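PDB 3P1W: RabGDI protein from Plasmodium falciparum 3D7, which probably acts as a Rab GDP-dissociation inhibitor, binding Rab GTPases and regulating their nucleotide and membrane cycle. Local coordinates for residues K31-K44 against D445-L458. Sequence-based numbering, arbitrary orientation. Where two conformers were deposited one is given.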
ATOM      1  N   LYS A  31       2.274   6.500   7.691  1.00 19.69           N
ATOM      2  CA  LYS A  31       3.645   6.192   8.111  1.00 19.99           C
ATOM      3  C   LYS A  31       4.045   6.931   9.410  1.00 21.37           C
ATOM      4  O   LYS A  31       4.633   6.333  10.319  1.00 22.61           O
ATOM      5  CB  LYS A  31       4.643   6.542   7.025  1.00 19.97           C
ATOM      6  CG  LYS A  31       4.589   5.661   5.743  1.00 20.43           C
ATOM      7  CD  LYS A  31       5.470   6.300   4.677  1.00 19.79           C
ATOM      8  CE  LYS A  31       5.492   5.559   3.392  1.00 21.68           C
ATOM      9  NZ  LYS A  31       6.515   6.093   2.455  1.00 19.40           N
ATOM     10  N   GLU A  32       3.711   8.211   9.478  1.00 20.49           N
ATOM     11  CA  GLU A  32       4.015   9.024  10.677  1.00 22.30           C
ATOM     12  C   GLU A  32       3.314   8.478  11.927  1.00 23.39           C
ATOM     13  O   GLU A  32       3.912   8.408  13.019  1.00 25.46           O
ATOM     14  CB  GLU A  32       3.629  10.474  10.441  1.00 21.46           C
ATOM     15  CG  GLU A  32       4.692  11.300   9.684  1.00 23.40           C
ATOM     16  CD  GLU A  32       4.748  11.019   8.172  1.00 26.76           C
ATOM     17  OE1 GLU A  32       3.720  10.597   7.605  1.00 24.92           O
ATOM     18  OE2 GLU A  32       5.823  11.222   7.563  1.00 25.51           O
ATOM     19  N   CYS A  33       2.042   8.122  11.771  1.00 24.23           N
ATOM     20  CA  CYS A  33       1.261   7.560  12.870  1.00 25.87           C
ATOM     21  C   CYS A  33       1.844   6.228  13.370  1.00 26.73           C
ATOM     22  O   CYS A  33       2.003   6.009  14.594  1.00 27.46           O
ATOM     23  CB  CYS A  33      -0.164   7.363  12.440  1.00 25.40           C
ATOM     24  SG  CYS A  33      -1.039   8.894  12.197  1.00 28.06           S
ATOM     25  N   ILE A  34       2.192   5.352  12.429  1.00 25.73           N
ATOM     26  CA  ILE A  34       2.785   4.043  12.763  1.00 26.83           C
ATOM     27  C   ILE A  34       4.127   4.199  13.491  1.00 28.08           C
ATOM     28  O   ILE A  34       4.374   3.551  14.544  1.00 29.36           O
ATOM     29  CB  ILE A  34       2.941   3.152  11.476  1.00 26.05           C
ATOM     30  CG1 ILE A  34       1.561   2.834  10.896  1.00 26.15           C
ATOM     31  CG2 ILE A  34       3.716   1.893  11.800  1.00 25.95           C
ATOM     32  CD1 ILE A  34       1.545   2.345   9.409  1.00 22.87           C
ATOM     33  N   LEU A  35       4.979   5.078  12.972  1.00 27.38           N
ATOM     34  CA  LEU A  35       6.262   5.363  13.595  1.00 28.39           C
ATOM     35  C   LEU A  35       6.072   5.989  14.986  1.00 29.29           C
ATOM     36  O   LEU A  35       6.784   5.648  15.922  1.00 30.10           O
ATOM     37  CB  LEU A  35       7.118   6.275  12.703  1.00 27.35           C
ATOM     38  CG  LEU A  35       7.810   5.573  11.532  1.00 27.12           C
ATOM     39  CD1 LEU A  35       8.216   6.556  10.439  1.00 25.84           C
ATOM     40  CD2 LEU A  35       8.987   4.741  12.001  1.00 27.30           C
ATOM     41  N   SER A  36       5.095   6.884  15.126  1.00 29.22           N
ATOM     42  CA  SER A  36       4.773   7.473  16.429  1.00 30.25           C
ATOM     43  C   SER A  36       4.376   6.388  17.440  1.00 31.96           C
ATOM     44  O   SER A  36       4.800   6.419  18.616  1.00 32.55           O
ATOM     45  CB  SER A  36       3.636   8.505  16.306  1.00 30.40           C
ATOM     46  OG  SER A  36       4.025   9.618  15.519  1.00 29.13           O
ATOM     47  N   GLY A  37       3.554   5.445  16.978  1.00 30.98           N
ATOM     48  CA  GLY A  37       3.129   4.284  17.754  1.00 32.94           C
ATOM     49  C   GLY A  37       4.298   3.455  18.250  1.00 34.33           C
ATOM     50  O   GLY A  37       4.388   3.152  19.448  1.00 36.33           O
ATOM     51  N   LEU A  38       5.206   3.116  17.338  1.00 33.45           N
ATOM     52  CA  LEU A  38       6.434   2.397  17.684  1.00 34.72           C
ATOM     53  C   LEU A  38       7.332   3.160  18.667  1.00 36.22           C
ATOM     54  O   LEU A  38       7.897   2.553  19.602  1.00 37.38           O
ATOM     55  CB  LEU A  38       7.227   2.084  16.417  1.00 33.70           C
ATOM     56  CG  LEU A  38       6.601   1.026  15.498  1.00 33.34           C
ATOM     57  CD1 LEU A  38       7.327   1.018  14.171  1.00 32.66           C
ATOM     58  CD2 LEU A  38       6.659  -0.347  16.180  1.00 34.61           C
ATOM     59  N   LEU A  39       7.497   4.472  18.458  1.00 35.49           N
ATOM     60  CA  LEU A  39       8.296   5.298  19.390  1.00 37.35           C
ATOM     61  C   LEU A  39       7.677   5.319  20.789  1.00 39.44           C
ATOM     62  O   LEU A  39       8.376   5.134  21.797  1.00 41.05           O
ATOM     63  CB  LEU A  39       8.438   6.728  18.856  1.00 36.19           C
ATOM     64  CG  LEU A  39       9.333   6.842  17.616  1.00 35.21           C
ATOM     65  CD1 LEU A  39       9.139   8.170  16.834  1.00 34.26           C
ATOM     66  CD2 LEU A  39      10.770   6.625  17.994  1.00 35.53           C
ATOM     67  N   SER A  40       6.370   5.554  20.850  1.00 40.05           N
ATOM     68  CA  SER A  40       5.641   5.563  22.119  1.00 42.55           C
ATOM     69  C   SER A  40       5.694   4.187  22.790  1.00 44.14           C
ATOM     70  O   SER A  40       5.831   4.078  24.017  1.00 45.02           O
ATOM     71  CB  SER A  40       4.189   6.023  21.884  1.00 42.05           C
ATOM     72  OG  SER A  40       3.401   5.941  23.064  1.00 46.37           O
ATOM     73  N   HIS A  41       5.589   3.125  21.993  1.00 43.93           N
ATOM     74  CA  HIS A  41       5.685   1.767  22.538  1.00 46.00           C
ATOM     75  C   HIS A  41       7.051   1.483  23.179  1.00 47.52           C
ATOM     76  O   HIS A  41       7.125   0.843  24.245  1.00 49.84           O
ATOM     77  CB  HIS A  41       5.384   0.729  21.456  1.00 45.05           C
ATOM     78  CG  HIS A  41       5.485  -0.687  21.930  1.00 47.39           C
ATOM     79  ND1 HIS A  41       6.591  -1.476  21.687  1.00 48.49           N
ATOM     80  CD2 HIS A  41       4.619  -1.457  22.631  1.00 48.49           C
ATOM     81  CE1 HIS A  41       6.399  -2.672  22.215  1.00 48.97           C
ATOM     82  NE2 HIS A  41       5.210  -2.687  22.791  1.00 49.84           N
ATOM     83  N   TYR A  42       8.129   1.956  22.550  1.00 46.57           N
ATOM     84  CA  TYR A  42       9.485   1.715  23.057  1.00 47.68           C
ATOM     85  C   TYR A  42       9.959   2.820  24.020  1.00 48.21           C
ATOM     86  O   TYR A  42      11.157   3.014  24.214  1.00 48.33           O
ATOM     87  CB  TYR A  42      10.482   1.532  21.901  1.00 46.64           C
ATOM     88  CG  TYR A  42      10.421   0.167  21.242  1.00 48.28           C
ATOM     89  CD1 TYR A  42       9.759  -0.018  20.033  1.00 47.54           C
ATOM     90  CD2 TYR A  42      11.032  -0.946  21.832  1.00 52.34           C
ATOM     91  CE1 TYR A  42       9.705  -1.268  19.418  1.00 48.54           C
ATOM     92  CE2 TYR A  42      10.976  -2.203  21.230  1.00 52.90           C
ATOM     93  CZ  TYR A  42      10.313  -2.356  20.019  1.00 50.39           C
ATOM     94  OH  TYR A  42      10.249  -3.592  19.407  1.00 51.69           O
ATOM     95  N   GLY A  43       9.007   3.547  24.600  1.00 47.82           N
ATOM     96  CA  GLY A  43       9.279   4.437  25.714  1.00 48.67           C
ATOM     97  C   GLY A  43       9.818   5.801  25.339  1.00 47.45           C
ATOM     98  O   GLY A  43      10.311   6.507  26.200  1.00 47.02           O
ATOM     99  N   LYS A  44       9.728   6.199  24.068  1.00 44.62           N
ATOM    100  CA  LYS A  44      10.271   7.506  23.678  1.00 44.29           C
ATOM    101  C   LYS A  44       9.241   8.614  23.925  1.00 43.61           C
ATOM    102  O   LYS A  44       8.040   8.363  23.903  1.00 43.00           O
ATOM    103  CB  LYS A  44      10.764   7.506  22.228  1.00 43.21           C
ATOM    104  CG  LYS A  44      11.951   6.557  21.974  1.00 45.64           C
ATOM    105  CD  LYS A  44      13.259   7.154  22.442  1.00 48.97           C
ATOM    106  CE  LYS A  44      14.407   6.147  22.417  1.00 51.24           C
ATOM    107  NZ  LYS A  44      15.624   6.734  23.055  1.00 53.47           N
ATOM    108  N   ASP A 445       9.447   1.487   3.808  1.00 21.95           N
ATOM    109  CA  ASP A 445       9.991   2.823   4.036  1.00 22.58           C
ATOM    110  C   ASP A 445      10.020   3.160   5.515  1.00 22.82           C
ATOM    111  O   ASP A 445      11.040   3.616   6.012  1.00 24.80           O
ATOM    112  CB  ASP A 445       9.177   3.877   3.283  1.00 20.15           C
ATOM    113  CG  ASP A 445       9.727   5.297   3.469  1.00 23.63           C
ATOM    114  OD1 ASP A 445      10.945   5.507   3.270  1.00 21.31           O
ATOM    115  OD2 ASP A 445       8.912   6.187   3.813  1.00 22.20           O
ATOM    116  N   LEU A 446       8.914   2.947   6.226  1.00 23.67           N
ATOM    117  CA  LEU A 446       8.897   3.268   7.659  1.00 24.55           C
ATOM    118  C   LEU A 446       9.855   2.377   8.437  1.00 26.60           C
ATOM    119  O   LEU A 446      10.505   2.851   9.366  1.00 25.58           O
ATOM    120  CB  LEU A 446       7.470   3.288   8.245  1.00 25.04           C
ATOM    121  CG  LEU A 446       6.695   1.991   8.489  1.00 24.84           C
ATOM    122  CD1 LEU A 446       7.103   1.435   9.867  1.00 25.03           C
ATOM    123  CD2 LEU A 446       5.182   2.265   8.455  1.00 25.06           C
ATOM    124  N   LEU A 447      10.002   1.117   8.024  1.00 26.00           N
ATOM    125  CA  LEU A 447      11.008   0.245   8.651  1.00 28.27           C
ATOM    126  C   LEU A 447      12.447   0.725   8.434  1.00 28.99           C
ATOM    127  O   LEU A 447      13.273   0.626   9.337  1.00 30.10           O
ATOM    128  CB  LEU A 447      10.860  -1.196   8.183  1.00 27.85           C
ATOM    129  CG  LEU A 447       9.633  -1.886   8.783  1.00 29.48           C
ATOM    130  CD1 LEU A 447       9.479  -3.264   8.163  1.00 30.42           C
ATOM    131  CD2 LEU A 447       9.727  -1.983  10.320  1.00 30.58           C
ATOM    132  N   GLN A 448      12.740   1.229   7.235  1.00 29.33           N
ATOM    133  CA  GLN A 448      14.055   1.801   6.928  1.00 30.58           C
ATOM    134  C   GLN A 448      14.290   3.036   7.813  1.00 30.52           C
ATOM    135  O   GLN A 448      15.363   3.192   8.404  1.00 31.60           O
ATOM    136  CB  GLN A 448      14.161   2.161   5.436  1.00 30.98           C
ATOM    137  CG  GLN A 448      15.580   2.456   4.912  1.00 35.58           C
ATOM    138  CD  GLN A 448      15.606   2.948   3.457  1.00 39.64           C
ATOM    139  OE1 GLN A 448      15.259   4.095   3.161  1.00 42.34           O
ATOM    140  NE2 GLN A 448      16.022   2.080   2.551  1.00 43.07           N
ATOM    141  N   ILE A 449      13.294   3.907   7.927  1.00 29.18           N
ATOM    142  CA  ILE A 449      13.416   5.060   8.826  1.00 29.86           C
ATOM    143  C   ILE A 449      13.704   4.588  10.265  1.00 31.25           C
ATOM    144  O   ILE A 449      14.677   5.055  10.881  1.00 32.17           O
ATOM    145  CB  ILE A 449      12.173   5.955   8.777  1.00 28.62           C
ATOM    146  CG1 ILE A 449      12.111   6.658   7.410  1.00 28.98           C
ATOM    147  CG2 ILE A 449      12.189   6.946   9.957  1.00 29.17           C
ATOM    148  CD1 ILE A 449      10.803   7.406   7.148  1.00 27.68           C
ATOM    149  N   TRP A 450      12.912   3.638  10.773  1.00 31.77           N
ATOM    150  CA  TRP A 450      13.137   3.085  12.123  1.00 33.76           C
ATOM    151  C   TRP A 450      14.569   2.550  12.342  1.00 35.70           C
ATOM    152  O   TRP A 450      15.231   2.903  13.335  1.00 35.75           O
ATOM    153  CB  TRP A 450      12.123   1.982  12.463  1.00 34.05           C
ATOM    154  CG  TRP A 450      12.307   1.468  13.863  1.00 36.06           C
ATOM    155  CD1 TRP A 450      13.085   0.406  14.267  1.00 38.81           C
ATOM    156  CD2 TRP A 450      11.742   2.019  15.049  1.00 36.30           C
ATOM    157  NE1 TRP A 450      13.025   0.262  15.638  1.00 37.99           N
ATOM    158  CE2 TRP A 450      12.208   1.243  16.141  1.00 38.89           C
ATOM    159  CE3 TRP A 450      10.877   3.089  15.302  1.00 35.92           C
ATOM    160  CZ2 TRP A 450      11.834   1.509  17.446  1.00 39.45           C
ATOM    161  CZ3 TRP A 450      10.508   3.350  16.619  1.00 38.24           C
ATOM    162  CH2 TRP A 450      10.986   2.566  17.668  1.00 37.83           C
ATOM    163  N   GLU A 451      15.040   1.720  11.417  1.00 36.40           N
ATOM    164  CA  GLU A 451      16.399   1.171  11.477  1.00 38.77           C
ATOM    165  C   GLU A 451      17.463   2.260  11.672  1.00 40.00           C
ATOM    166  O   GLU A 451      18.430   2.077  12.433  1.00 41.23           O
ATOM    167  CB  GLU A 451      16.733   0.375  10.209  1.00 38.73           C
ATOM    168  CG  GLU A 451      18.187  -0.152  10.134  1.00 43.02           C
ATOM    169  CD  GLU A 451      18.464  -1.077   8.928  1.00 45.99           C
ATOM    170  OE1 GLU A 451      17.693  -1.075   7.955  1.00 49.22           O
ATOM    171  OE2 GLU A 451      19.478  -1.807   8.959  1.00 52.05           O
ATOM    172  N   ASN A 452      17.294   3.367  10.957  1.00 39.42           N
ATOM    173  CA  ASN A 452      18.291   4.440  10.917  1.00 40.75           C
ATOM    174  C   ASN A 452      18.152   5.477  12.011  1.00 41.78           C
ATOM    175  O   ASN A 452      19.097   6.224  12.273  1.00 41.17           O
ATOM    176  CB  ASN A 452      18.275   5.097   9.539  1.00 40.05           C
ATOM    177  CG  ASN A 452      18.881   4.205   8.480  1.00 39.84           C
ATOM    178  OD1 ASN A 452      20.077   3.958   8.499  1.00 41.82           O
ATOM    179  ND2 ASN A 452      18.067   3.717   7.564  1.00 39.21           N
ATOM    180  N   LEU A 453      16.986   5.521  12.651  1.00 42.33           N
ATOM    181  CA  LEU A 453      16.791   6.336  13.836  1.00 44.35           C
ATOM    182  C   LEU A 453      17.609   5.777  14.980  1.00 47.55           C
ATOM    183  O   LEU A 453      18.290   6.518  15.667  1.00 47.96           O
ATOM    184  CB  LEU A 453      15.328   6.345  14.296  1.00 43.77           C
ATOM    185  CG  LEU A 453      14.235   7.111  13.552  1.00 42.47           C
ATOM    186  CD1 LEU A 453      12.886   6.765  14.187  1.00 42.01           C
ATOM    187  CD2 LEU A 453      14.456   8.603  13.594  1.00 40.63           C
ATOM    188  N   TRP A 454      17.548   4.466  15.187  0.50 48.81           N
ATOM    189  CA  TRP A 454      18.203   3.850  16.343  0.50 51.49           C
ATOM    190  C   TRP A 454      19.289   2.838  15.986  0.50 53.00           C
ATOM    191  O   TRP A 454      19.876   2.225  16.879  0.50 54.65           O
ATOM    192  CB  TRP A 454      17.147   3.204  17.236  0.50 51.92           C
ATOM    193  CG  TRP A 454      15.976   4.110  17.464  0.50 50.54           C
ATOM    194  CD1 TRP A 454      14.689   3.916  17.041  0.50 49.33           C
ATOM    195  CD2 TRP A 454      15.991   5.374  18.144  0.50 49.71           C
ATOM    196  NE1 TRP A 454      13.902   4.977  17.430  0.50 48.75           N
ATOM    197  CE2 TRP A 454      14.677   5.883  18.108  0.50 48.70           C
ATOM    198  CE3 TRP A 454      16.987   6.118  18.786  0.50 50.05           C
ATOM    199  CZ2 TRP A 454      14.334   7.102  18.692  0.50 47.73           C
ATOM    200  CZ3 TRP A 454      16.644   7.328  19.361  0.50 49.55           C
ATOM    201  CH2 TRP A 454      15.331   7.807  19.312  0.50 48.75           C
ATOM    202  N   GLY A 455      19.560   2.658  14.696  1.00 52.89           N
ATOM    203  CA  GLY A 455      20.673   1.798  14.261  1.00 54.72           C
ATOM    204  C   GLY A 455      20.381   0.308  14.345  1.00 56.41           C
ATOM    205  O   GLY A 455      21.268  -0.516  14.110  1.00 58.07           O
ATOM    206  N   GLN A 456      19.138  -0.048  14.651  1.00 56.87           N
ATOM    207  CA  GLN A 456      18.750  -1.441  14.845  1.00 58.49           C
ATOM    208  C   GLN A 456      17.429  -1.712  14.138  1.00 56.95           C
ATOM    209  O   GLN A 456      16.475  -0.942  14.284  1.00 55.69           O
ATOM    210  CB  GLN A 456      18.580  -1.719  16.336  1.00 60.80           C
ATOM    211  CG  GLN A 456      17.404  -0.946  16.938  1.00 62.20           C
ATOM    212  CD  GLN A 456      17.383  -0.940  18.442  1.00 66.43           C
ATOM    213  OE1 GLN A 456      18.407  -0.721  19.104  1.00 70.25           O
ATOM    214  NE2 GLN A 456      16.189  -1.155  19.006  1.00 67.96           N
ATOM    215  N   LYS A 457      17.372  -2.809  13.386  1.00 56.83           N
ATOM    216  CA  LYS A 457      16.125  -3.233  12.749  1.00 55.87           C
ATOM    217  C   LYS A 457      15.092  -3.539  13.823  1.00 55.89           C
ATOM    218  O   LYS A 457      15.438  -3.899  14.949  1.00 56.47           O
ATOM    219  CB  LYS A 457      16.342  -4.471  11.866  1.00 56.60           C
ATOM    220  CG  LYS A 457      17.311  -4.246  10.699  1.00 57.84           C
ATOM    221  CD  LYS A 457      17.236  -5.356   9.653  1.00 59.36           C
ATOM    222  CE  LYS A 457      17.629  -4.837   8.272  1.00 59.21           C
ATOM    223  NZ  LYS A 457      17.354  -5.837   7.216  1.00 59.26           N
ATOM    224  N   LEU A 458      13.826  -3.358  13.473  1.00 53.86           N
ATOM    225  CA  LEU A 458      12.720  -3.729  14.334  1.00 54.24           C
ATOM    226  C   LEU A 458      12.670  -5.255  14.349  1.00 55.83           C
ATOM    227  O   LEU A 458      12.843  -5.896  13.304  1.00 55.18           O
ATOM    228  CB  LEU A 458      11.420  -3.130  13.780  1.00 52.43           C
ATOM    229  CG  LEU A 458      10.166  -3.120  14.649  1.00 52.00           C
ATOM    230  CD1 LEU A 458      10.353  -2.255  15.886  1.00 51.61           C
ATOM    231  CD2 LEU A 458       8.964  -2.640  13.824  1.00 49.03           C
TER
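Leu-446 turns its CG between the backbone N and the carbonyl carbon (chi1 74°), which drops its two methyls as a knob into the hole formed by Lys-31, Ile-34, Leu-35 and Leu-38; its CD2 lies 3.7 Å from Ile-34 CG2. Trp-450 has its CG opposite the backbone N (chi1 -177°), and this swings the indole across to helix 31-41, with CZ3 3.5 Å from Leu-38 CB and 3.6 Å from Leu-39 CD2. Leu-35 CD2 meets the same indole at its edge, near the ring plane. Tyr-42 CD1 lies 3.7 Å from Trp-450 CZ2, and Leu-38 and Leu-458 meet tip to tip through their methyls.

Charged side chains lie at both ends of the contact. The extended Lys-31 places NZ 2.8 Å from Asp-445 OD2 in a salt bridge, the ammonium meeting OD2 from above the carboxylate plane; Ser-431 O also accepts from Lys-31 NZ, and Ser-431 N donates to Asp-445 OD2, so the one residue binds both members of the pair. At the other end a Schellman motif with Gly-43 as C-prime residue terminates helix 31-41. Lys-44 tentatively lays CE over one face of Trp-454 in the conformer given, 3.9 Å from the six-ring centroid, with NZ in an off-centre cation-pi contact.

The axes of segments 31-41 and 445-454 approach to 10.2 Å and cross at -40°. Helix 30-41 connects parallel strands 20-26 and 46-49, consistent with the Rossmann-like, FAD-binding-type domain of the GDI family; Leu-39 rests on Val-23 of strand 20-26, while Ile-34 touches helices 101-108 and 257-268.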